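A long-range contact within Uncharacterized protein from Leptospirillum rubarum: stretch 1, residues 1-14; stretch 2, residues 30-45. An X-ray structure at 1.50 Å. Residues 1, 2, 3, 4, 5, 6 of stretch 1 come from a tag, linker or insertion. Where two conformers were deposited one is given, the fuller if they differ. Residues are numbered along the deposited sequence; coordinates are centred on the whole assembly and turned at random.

Stretch 1, residues 1-14: LYFQGMDLTKQFPR
Stretch 2 (30-45) IDKARAHVAGTLGEYT

Leu8 forms the apolar centre of the contact between the irregular N-terminal stretch and the helix and loop of residues 30-45. Its CA-to-CB bond points toward the second stretch, and with chi1 m and chi2 t the side chain settles between the last turns of the helix and the loop that follows. Leu8 CG lies 3.7 Å from Ala35 CB, CD1 of Leu8 lies 4.2 Å from Leu41 CD2, and CB of Leu8 packs 3.6 Å from Tyr44 CD2. Ala35 CB also lies 3.4 Å from Met6 O, so the Met6 backbone comes close to the helix here.

Tyr44 (chi1 m, chi2 -88°) extends this apolar surface to Pro13, whose ring has a C-gamma endo pucker. Pro13 CD sits over one face of the tyrosine ring, 3.7 Å from its centroid and 3.3 Å from Tyr44 CZ, a CH-pi contact. Phe12 (chi1 m) adds an oblique approach, its CD1 3.4 Å from Tyr44 OH.

Stretch 1 has no regular helix or strand. In stretch 2 the helix runs through Ala38 and ends in a Schellman motif, with Gly39 at phi/psi 75/32; Thr40 N bonds back to Ala35 O at 3.0 Å, and Gly39 N to His36 O at 3.2 Å. Beyond the helix the chains run in the same direction, with CA pairs Asp7-Thr40, Leu8-Leu41 and Thr9-Gly42 separated by 4.8, 5.1 and 4.7 Å. Against the helix the order reverses: Met6 lies by Ala35 and Pro13 by Asp31, with CA atoms 4.9 and 5.4 Å apart.

Thr40 fixes the register with both its side chain and its backbone. In rotamer p, its OG1 donates a very short hydrogen bond of 2.3 Å to O of the tag-derived Met6 (selenomethionine), while Leu8 N donates to Thr40 O at 2.9 Å and a nearly straight 166°. A type II' turn from Leu41 to Tyr44 follows, closed by Tyr44 N to Leu41 O at 3.0 Å. Gly42, at phi/psi 59/-131, brings its CA within 3.5 Å of Thr9 CG2; a CB there would clash with that methyl group. One water bridges the chains, donating to Leu8 O and accepting from Glu43 N, each at 2.8 Å.

At the tag-derived end, Tyr2 (chi1 t), the first residue of a type I turn ending at Gly5, points toward the helix. Val37 CG1 covers one face of its ring, 4.0 Å from the centroid, and Ala38 CB lies at the edge, 4.3 Å from Tyr2 CD2. Arg34 NH1 donates to Tyr2 OH at 2.8 Å, joining this apolar packing to a polar contact.

The other polar edge is a salt bridge. Asp31 (chi1 m) points toward stretch 1, and its OD2 accepts from both Arg14 N at 2.9 Å and Arg14 NE at 3.0 Å. Arg14 NH2 adds a weak bond to Asp31 OD1 at 3.1 Å. The carboxylate thus holds both the backbone and the guanidinium edge of Arg14, whose chi1 to chi3 are m, t and m.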

ATOM      1  N   LEU A   1      16.621  -9.982  14.838  1.00 36.22           N
ATOM      2  CA  LEU A   1      15.765  -8.770  14.835  1.00 35.92           C
ATOM      3  C   LEU A   1      16.098  -7.929  13.623  1.00 35.37           C
ATOM      4  O   LEU A   1      17.049  -8.214  12.881  1.00 35.80           O
ATOM      5  CB  LEU A   1      15.937  -7.963  16.132  1.00 36.26           C
ATOM      6  CG  LEU A   1      17.372  -7.554  16.485  1.00 34.89           C
ATOM      7  CD1 LEU A   1      17.887  -6.468  15.542  1.00 34.83           C
ATOM      8  CD2 LEU A   1      17.497  -7.070  17.914  1.00 35.75           C
ATOM      9  N   TYR A   2      15.336  -6.863  13.433  1.00 33.94           N
ATOM     10  CA  TYR A   2      15.478  -6.131  12.228  1.00 33.77           C
ATOM     11  C   TYR A   2      15.650  -4.635  12.565  1.00 34.57           C
ATOM     12  O   TYR A   2      14.766  -4.008  13.142  1.00 34.06           O
ATOM     13  CB  TYR A   2      14.263  -6.480  11.339  1.00 32.96           C
ATOM     14  CG  TYR A   2      14.185  -5.708  10.090  1.00 32.52           C
ATOM     15  CD1 TYR A   2      15.312  -5.524   9.309  1.00 33.40           C
ATOM     16  CD2 TYR A   2      12.961  -5.174   9.650  1.00 33.24           C
ATOM     17  CE1 TYR A   2      15.248  -4.778   8.137  1.00 33.25           C
ATOM     18  CE2 TYR A   2      12.885  -4.440   8.485  1.00 31.58           C
ATOM     19  CZ  TYR A   2      14.045  -4.245   7.733  1.00 32.91           C
ATOM     20  OH  TYR A   2      14.035  -3.529   6.569  1.00 31.51           O
ATOM     21  N   PHE A   3      16.813  -4.072  12.246  1.00 35.10           N
ATOM     22  CA  PHE A   3      17.078  -2.644  12.537  1.00 36.67           C
ATOM     23  C   PHE A   3      16.040  -1.639  11.997  1.00 35.37           C
ATOM     24  O   PHE A   3      15.907  -0.525  12.535  1.00 37.06           O
ATOM     25  CB  PHE A   3      18.454  -2.245  12.009  1.00 37.58           C
ATOM     26  CG  PHE A   3      19.551  -2.400  13.007  1.00 40.61           C
ATOM     27  CD1 PHE A   3      19.671  -3.572  13.760  1.00 42.71           C
ATOM     28  CD2 PHE A   3      20.458  -1.362  13.212  1.00 42.82           C
ATOM     29  CE1 PHE A   3      20.701  -3.725  14.679  1.00 44.22           C
ATOM     30  CE2 PHE A   3      21.495  -1.496  14.134  1.00 44.61           C
ATOM     31  CZ  PHE A   3      21.623  -2.689  14.869  1.00 45.45           C
ATOM     32  N   GLN A   4      15.361  -2.010  10.915  1.00 33.65           N
ATOM     33  CA  GLN A   4      14.315  -1.181  10.318  1.00 31.85           C
ATOM     34  C   GLN A   4      12.924  -1.729  10.626  1.00 28.82           C
ATOM     35  O   GLN A   4      11.971  -1.471   9.876  1.00 27.43           O
ATOM     36  CB  GLN A   4      14.475  -1.066   8.792  1.00 32.49           C
ATOM     37  CG  GLN A   4      15.658  -0.240   8.342  1.00 38.11           C
ATOM     38  CD  GLN A   4      15.372   1.247   8.408  1.00 42.70           C
ATOM     39  OE1 GLN A   4      16.058   1.973   9.119  1.00 44.65           O
ATOM     40  NE2 GLN A   4      14.335   1.708   7.672  1.00 43.75           N
ATOM     41  N   GLY A   5      12.801  -2.475  11.722  1.00 26.46           N
ATOM     42  CA  GLY A   5      11.504  -3.077  12.098  1.00 25.08           C
ATOM     43  C   GLY A   5      10.457  -1.993  12.338  1.00 24.40           C
ATOM     44  O   GLY A   5      10.788  -0.875  12.668  1.00 24.36           O
HETATM   45  N   MSE A   6       9.192  -2.330  12.136  0.50 23.94           N
HETATM   46  CA  MSE A   6       8.125  -1.386  12.391  0.50 23.68           C
HETATM   47  C   MSE A   6       7.051  -2.196  13.054  0.50 23.06           C
HETATM   48  O   MSE A   6       6.793  -3.334  12.643  0.50 23.41           O
HETATM   49  CB  MSE A   6       7.614  -0.778  11.067  0.50 23.26           C
HETATM   50  CG  MSE A   6       8.707  -0.006  10.275  0.50 24.56           C
HETATM   51 SE   MSE A   6       9.492   1.596  11.138  0.40 28.05          SE
HETATM   52  CE  MSE A   6       8.623   2.933  10.028  0.50 25.34           C
ATOM     53  N   ASP A   7       6.438  -1.623  14.078  1.00 22.42           N
ATOM     54  CA  ASP A   7       5.361  -2.279  14.814  1.00 21.74           C
ATOM     55  C   ASP A   7       4.042  -1.638  14.385  1.00 20.55           C
ATOM     56  O   ASP A   7       3.671  -0.571  14.869  1.00 20.76           O
ATOM     57  CB  ASP A   7       5.561  -2.128  16.347  1.00 23.63           C
ATOM     58  CG  ASP A   7       4.434  -2.792  17.161  1.00 26.14           C
ATOM     59  OD1 ASP A   7       3.449  -3.298  16.545  1.00 26.25           O
ATOM     60  OD2 ASP A   7       4.525  -2.790  18.433  1.00 30.50           O
ATOM     61  N   LEU A   8       3.311  -2.315  13.511  1.00 18.57           N
ATOM     62  CA  LEU A   8       2.093  -1.707  12.981  1.00 17.45           C
ATOM     63  C   LEU A   8       0.883  -1.892  13.911  1.00 19.50           C
ATOM     64  O   LEU A   8      -0.242  -1.568  13.522  1.00 19.35           O
ATOM     65  CB  LEU A   8       1.766  -2.188  11.540  1.00 15.43           C
ATOM     66  CG  LEU A   8       2.881  -2.045  10.513  1.00 15.49           C
ATOM     67  CD1 LEU A   8       2.448  -2.422   9.109  1.00 18.12           C
ATOM     68  CD2 LEU A   8       3.452  -0.614  10.486  1.00 17.59           C
ATOM     69  N   THR A   9       1.106  -2.369  15.143  1.00 21.01           N
ATOM     70  CA  THR A   9       0.071  -2.168  16.147  1.00 24.18           C
ATOM     71  C   THR A   9       0.158  -0.749  16.745  1.00 25.62           C
ATOM     72  O   THR A   9      -0.789  -0.318  17.411  1.00 27.78           O
ATOM     73  CB  THR A   9       0.119  -3.199  17.309  1.00 25.19           C
ATOM     74  OG1 THR A   9       1.248  -2.944  18.142  1.00 27.26           O
ATOM     75  CG2 THR A   9       0.203  -4.627  16.808  1.00 25.35           C
ATOM     76  N   LYS A  10       1.288  -0.059  16.513  1.00 25.56           N
ATOM     77  CA  LYS A  10       1.664   1.206  17.183  1.00 27.23           C
ATOM     78  C   LYS A  10       1.796   2.358  16.173  1.00 26.26           C
ATOM     79  O   LYS A  10       1.810   3.532  16.568  1.00 29.19           O
ATOM     80  CB  LYS A  10       3.029   1.046  17.876  1.00 28.23           C
ATOM     81  CG  LYS A  10       3.065   0.053  19.003  1.00 31.00           C
ATOM     82  CD  LYS A  10       2.433   0.670  20.215  1.00 34.07           C
ATOM     83  CE  LYS A  10       2.335  -0.362  21.308  1.00 35.70           C
ATOM     84  NZ  LYS A  10       3.555  -0.335  22.156  1.00 37.38           N
ATOM     85  N   GLN A  11       1.972   2.018  14.898  1.00 22.69           N
ATOM     86  CA  GLN A  11       2.100   3.002  13.818  1.00 21.15           C
ATOM     87  C   GLN A  11       1.296   2.553  12.621  1.00 19.26           C
ATOM     88  O   GLN A  11       1.000   1.373  12.508  1.00 19.38           O
ATOM     89  CB  GLN A  11       3.543   3.192  13.411  1.00 22.01           C
ATOM     90  CG  GLN A  11       4.126   2.085  12.634  1.00 23.20           C
ATOM     91  CD  GLN A  11       5.444   2.478  11.941  1.00 25.50           C
ATOM     92  OE1 GLN A  11       5.484   3.017  10.844  1.00 33.52           O
ATOM     93  NE2 GLN A  11       6.502   2.113  12.555  1.00 22.18           N
ATOM     94  N   PHE A  12       0.942   3.472  11.735  1.00 16.76           N
ATOM     95  CA  PHE A  12       0.260   3.090  10.482  1.00 16.10           C
ATOM     96  C   PHE A  12       1.309   3.062   9.375  1.00 15.58           C
ATOM     97  O   PHE A  12       2.219   3.911   9.344  1.00 17.51           O
ATOM     98  CB  PHE A  12      -0.754   4.179  10.071  1.00 16.58           C
ATOM     99  CG  PHE A  12      -1.824   4.442  11.101  1.00 17.80           C
ATOM    100  CD1 PHE A  12      -2.574   3.395  11.649  1.00 18.59           C
ATOM    101  CD2 PHE A  12      -2.073   5.747  11.502  1.00 20.90           C
ATOM    102  CE1 PHE A  12      -3.589   3.690  12.617  1.00 21.26           C
ATOM    103  CE2 PHE A  12      -3.061   6.038  12.475  1.00 22.05           C
ATOM    104  CZ  PHE A  12      -3.807   5.014  13.017  1.00 21.85           C
ATOM    105  N   PRO A  13       1.158   2.134   8.438  1.00 14.36           N
ATOM    106  CA  PRO A  13       1.986   2.253   7.230  1.00 14.43           C
ATOM    107  C   PRO A  13       1.565   3.505   6.460  1.00 13.54           C
ATOM    108  O   PRO A  13       0.453   4.027   6.657  1.00 15.32           O
ATOM    109  CB  PRO A  13       1.673   0.972   6.451  1.00 15.41           C
ATOM    110  CG  PRO A  13       0.256   0.600   6.874  1.00 15.36           C
ATOM    111  CD  PRO A  13       0.076   1.125   8.317  1.00 14.82           C
ATOM    112  N   ARG A  14       2.440   3.986   5.587  1.00 12.53           N
ATOM    113  CA  ARG A  14       2.184   5.266   4.905  1.00 12.84           C
ATOM    114  C   ARG A  14       0.995   5.209   3.950  1.00 11.84           C
ATOM    115  O   ARG A  14       0.529   4.108   3.559  1.00 12.51           O
ATOM    116  CB  ARG A  14       3.476   5.750   4.205  1.00 13.41           C
ATOM    117  CG  ARG A  14       4.461   6.329   5.273  1.00 13.64           C
ATOM    118  CD  ARG A  14       5.844   6.627   4.718  1.00 14.36           C
ATOM    119  NE  ARG A  14       6.499   5.400   4.280  1.00 14.10           N
ATOM    120  CZ  ARG A  14       7.650   5.396   3.605  1.00 14.32           C
ATOM    121  NH1 ARG A  14       8.241   6.542   3.285  1.00 15.00           N
ATOM    122  NH2 ARG A  14       8.183   4.249   3.219  1.00 14.20           N
ATOM    123  N   ILE A  30       6.466  -0.891   1.237  1.00 11.37           N
ATOM    124  CA  ILE A  30       7.760  -0.886   1.949  1.00 12.02           C
ATOM    125  C   ILE A  30       7.550  -1.053   3.454  1.00 12.37           C
ATOM    126  O   ILE A  30       8.190  -1.895   4.105  1.00 12.83           O
ATOM    127  CB  ILE A  30       8.559   0.385   1.613  1.00 12.05           C
ATOM    128  CG1 ILE A  30       9.050   0.303   0.150  1.00 12.16           C
ATOM    129  CG2 ILE A  30       9.776   0.575   2.583  1.00 14.24           C
ATOM    130  CD1 ILE A  30       9.587   1.712  -0.343  1.00 13.64           C
ATOM    131  N   ASP A  31       6.641  -0.253   4.000  1.00 12.76           N
ATOM    132  CA  ASP A  31       6.425  -0.291   5.452  1.00 12.97           C
ATOM    133  C   ASP A  31       5.897  -1.648   5.882  1.00 13.16           C
ATOM    134  O   ASP A  31       6.334  -2.196   6.891  1.00 13.22           O
ATOM    135  CB  ASP A  31       5.433   0.791   5.853  1.00 13.04           C
ATOM    136  CG  ASP A  31       5.989   2.195   5.685  1.00 14.25           C
ATOM    137  OD1 ASP A  31       7.223   2.380   5.511  1.00 16.18           O
ATOM    138  OD2 ASP A  31       5.182   3.164   5.712  1.00 15.23           O
ATOM    139  N   LYS A  32       4.956  -2.180   5.107  1.00 12.54           N
ATOM    140  CA  LYS A  32       4.382  -3.488   5.452  1.00 11.96           C
ATOM    141  C   LYS A  32       5.435  -4.591   5.312  1.00 12.47           C
ATOM    142  O   LYS A  32       5.452  -5.525   6.132  1.00 13.64           O
ATOM    143  CB  LYS A  32       3.167  -3.819   4.562  1.00 11.72           C
ATOM    144  CG  LYS A  32       1.970  -2.874   4.880  1.00 12.82           C
ATOM    145  CD  LYS A  32       0.818  -2.973   3.868  1.00 15.19           C
ATOM    146  CE  LYS A  32       0.258  -4.340   3.897  1.00 14.38           C
ATOM    147  NZ  LYS A  32      -0.771  -4.487   2.761  1.00 13.47           N
ATOM    148  N   ALA A  33       6.312  -4.496   4.303  1.00 12.07           N
ATOM    149  CA  ALA A  33       7.380  -5.468   4.168  1.00 13.45           C
ATOM    150  C   ALA A  33       8.308  -5.441   5.362  1.00 13.86           C
ATOM    151  O   ALA A  33       8.735  -6.477   5.859  1.00 14.33           O
ATOM    152  CB  ALA A  33       8.156  -5.232   2.886  1.00 13.68           C
ATOM    153  N   ARG A  34       8.633  -4.244   5.833  1.00 13.80           N
ATOM    154  CA  ARG A  34       9.488  -4.171   7.022  1.00 15.33           C
ATOM    155  C   ARG A  34       8.835  -4.800   8.236  1.00 15.92           C
ATOM    156  O   ARG A  34       9.519  -5.522   9.002  1.00 17.32           O
ATOM    157  CB  ARG A  34       9.894  -2.730   7.296  1.00 16.21           C
ATOM    158  CG  ARG A  34      10.765  -2.146   6.164  1.00 16.08           C
ATOM    159  CD  ARG A  34      11.401  -0.779   6.552  1.00 17.14           C
ATOM    160  NE  ARG A  34      11.902  -0.003   5.423  1.00 19.78           N
ATOM    161  CZ  ARG A  34      12.966  -0.288   4.672  1.00 21.47           C
ATOM    162  NH1 ARG A  34      13.766  -1.331   4.936  1.00 24.12           N
ATOM    163  NH2 ARG A  34      13.233   0.518   3.645  1.00 22.30           N
ATOM    164  N   ALA A  35       7.539  -4.541   8.426  1.00 16.28           N
ATOM    165  CA  ALA A  35       6.834  -5.169   9.543  1.00 15.97           C
ATOM    166  C   ALA A  35       6.725  -6.697   9.360  1.00 17.11           C
ATOM    167  O   ALA A  35       6.825  -7.464  10.342  1.00 17.48           O
ATOM    168  CB  ALA A  35       5.464  -4.524   9.692  1.00 16.83           C
ATOM    169  N   HIS A  36       6.520  -7.133   8.122  1.00 16.18           N
ATOM    170  CA  HIS A  36       6.490  -8.557   7.825  1.00 17.51           C
ATOM    171  C   HIS A  36       7.797  -9.268   8.222  1.00 18.76           C
ATOM    172  O   HIS A  36       7.741 -10.322   8.895  1.00 21.06           O
ATOM    173  CB  HIS A  36       6.203  -8.709   6.349  1.00 17.02           C
ATOM    174  CG  HIS A  36       6.457 -10.081   5.821  1.00 19.57           C
ATOM    175  ND1 HIS A  36       5.589 -11.129   6.034  1.00 21.06           N
ATOM    176  CD2 HIS A  36       7.463 -10.567   5.051  1.00 21.30           C
ATOM    177  CE1 HIS A  36       6.053 -12.206   5.421  1.00 21.59           C
ATOM    178  NE2 HIS A  36       7.181 -11.891   4.809  1.00 25.42           N
ATOM    179  N   VAL A  37       8.942  -8.691   7.831  1.00 19.38           N
ATOM    180  CA  VAL A  37      10.279  -9.234   8.189  1.00 22.61           C
ATOM    181  C   VAL A  37      10.379  -9.298   9.715  1.00 23.75           C
ATOM    182  O   VAL A  37      10.843 -10.305  10.286  1.00 25.37           O
ATOM    183  CB  VAL A  37      11.441  -8.342   7.580  1.00 22.47           C
ATOM    184  CG1 VAL A  37      12.829  -8.686   8.214  1.00 27.10           C
ATOM    185  CG2 VAL A  37      11.448  -8.561   6.028  1.00 24.66           C
ATOM    186  N   ALA A  38       9.939  -8.224  10.362  1.00 23.53           N
ATOM    187  CA  ALA A  38      10.008  -8.087  11.830  1.00 24.49           C
ATOM    188  C   ALA A  38       9.031  -8.988  12.609  1.00 25.29           C
ATOM    189  O   ALA A  38       9.231  -9.216  13.804  1.00 27.36           O
ATOM    190  CB  ALA A  38       9.793  -6.597  12.237  1.00 23.21           C
ATOM    191  N   GLY A  39       7.947  -9.450  11.971  1.00 25.06           N
ATOM    192  CA  GLY A  39       6.865 -10.136  12.714  1.00 25.40           C
ATOM    193  C   GLY A  39       5.959  -9.228  13.520  1.00 24.58           C
ATOM    194  O   GLY A  39       5.378  -9.664  14.538  1.00 26.49           O
ATOM    195  N   THR A  40       5.741  -7.999  13.037  1.00 23.67           N
ATOM    196  CA  THR A  40       4.992  -6.996  13.798  1.00 23.25           C
ATOM    197  C   THR A  40       3.921  -6.299  12.931  1.00 21.94           C
ATOM    198  O   THR A  40       3.766  -5.083  12.950  1.00 20.60           O
ATOM    199  CB  THR A  40       5.943  -6.007  14.436  1.00 23.38           C
ATOM    200  OG1 THR A  40       6.858  -5.520  13.438  1.00 27.14           O
ATOM    201  CG2 THR A  40       6.766  -6.667  15.566  1.00 25.61           C
ATOM    202  N   LEU A  41       3.171  -7.097  12.167  1.00 20.57           N
ATOM    203  CA  LEU A  41       2.134  -6.534  11.290  1.00 19.94           C
ATOM    204  C   LEU A  41       0.835  -6.067  11.965  1.00 19.39           C
ATOM    205  O   LEU A  41       0.072  -5.280  11.372  1.00 17.53           O
ATOM    206  CB  LEU A  41       1.768  -7.562  10.182  1.00 18.49           C
ATOM    207  CG  LEU A  41       2.746  -7.621   8.999  1.00 18.86           C
ATOM    208  CD1 LEU A  41       2.616  -8.962   8.275  1.00 19.18           C
ATOM    209  CD2 LEU A  41       2.506  -6.455   8.060  1.00 18.96           C
ATOM    210  N   GLY A  42       0.526  -6.539  13.176  1.00 21.32           N
ATOM    211  CA  GLY A  42      -0.767  -6.189  13.777  1.00 21.94           C
ATOM    212  C   GLY A  42      -1.948  -6.631  12.920  1.00 22.11           C
ATOM    213  O   GLY A  42      -1.959  -7.772  12.401  1.00 24.16           O
ATOM    214  N   GLU A  43      -2.889  -5.712  12.697  1.00 21.13           N
ATOM    215  CA  GLU A  43      -4.105  -5.958  11.897  1.00 22.68           C
ATOM    216  C   GLU A  43      -3.771  -5.954  10.391  1.00 19.52           C
ATOM    217  O   GLU A  43      -4.612  -6.292   9.553  1.00 19.96           O
ATOM    218  CB  GLU A  43      -5.157  -4.855  12.169  1.00 23.86           C
ATOM    219  CG  GLU A  43      -5.770  -4.823  13.591  1.00 30.65           C
ATOM    220  CD  GLU A  43      -6.852  -3.724  13.793  1.00 38.60           C
ATOM    221  OE1 GLU A  43      -7.188  -2.980  12.843  1.00 41.31           O
ATOM    222  OE2 GLU A  43      -7.365  -3.599  14.935  1.00 43.95           O
ATOM    223  N   TYR A  44      -2.558  -5.538  10.031  1.00 17.29           N
ATOM    224  CA  TYR A  44      -2.192  -5.435   8.600  1.00 15.18           C
ATOM    225  C   TYR A  44      -1.749  -6.781   8.064  1.00 14.34           C
ATOM    226  O   TYR A  44      -1.372  -7.667   8.823  1.00 16.29           O
ATOM    227  CB  TYR A  44      -1.068  -4.375   8.400  1.00 14.76           C
ATOM    228  CG  TYR A  44      -1.589  -3.007   8.706  1.00 13.95           C
ATOM    229  CD1 TYR A  44      -2.207  -2.244   7.727  1.00 14.42           C
ATOM    230  CD2 TYR A  44      -1.510  -2.495  10.014  1.00 14.31           C
ATOM    231  CE1 TYR A  44      -2.747  -1.001   8.021  1.00 15.29           C
ATOM    232  CE2 TYR A  44      -2.024  -1.280  10.315  1.00 15.69           C
ATOM    233  CZ  TYR A  44      -2.637  -0.520   9.316  1.00 15.31           C
ATOM    234  OH  TYR A  44      -3.157   0.735   9.629  1.00 16.39           O
ATOM    235  N   THR A  45      -1.782  -6.929   6.743  1.00 13.84           N
ATOM    236  CA  THR A  45      -1.375  -8.180   6.124  1.00 13.90           C
ATOM    237  C   THR A  45      -0.463  -7.886   4.944  1.00 13.78           C
ATOM    238  O   THR A  45      -0.871  -7.195   4.016  1.00 14.60           O
ATOM    239  CB  THR A  45      -2.619  -8.981   5.651  1.00 14.87           C
ATOM    240  OG1 THR A  45      -3.414  -9.312   6.804  1.00 16.90           O
ATOM    241  CG2 THR A  45      -2.172 -10.255   4.964  1.00 15.38           C
TER
HETATM  242  O   HOH W   1      -2.601  -3.093  13.684  1.00 22.84           O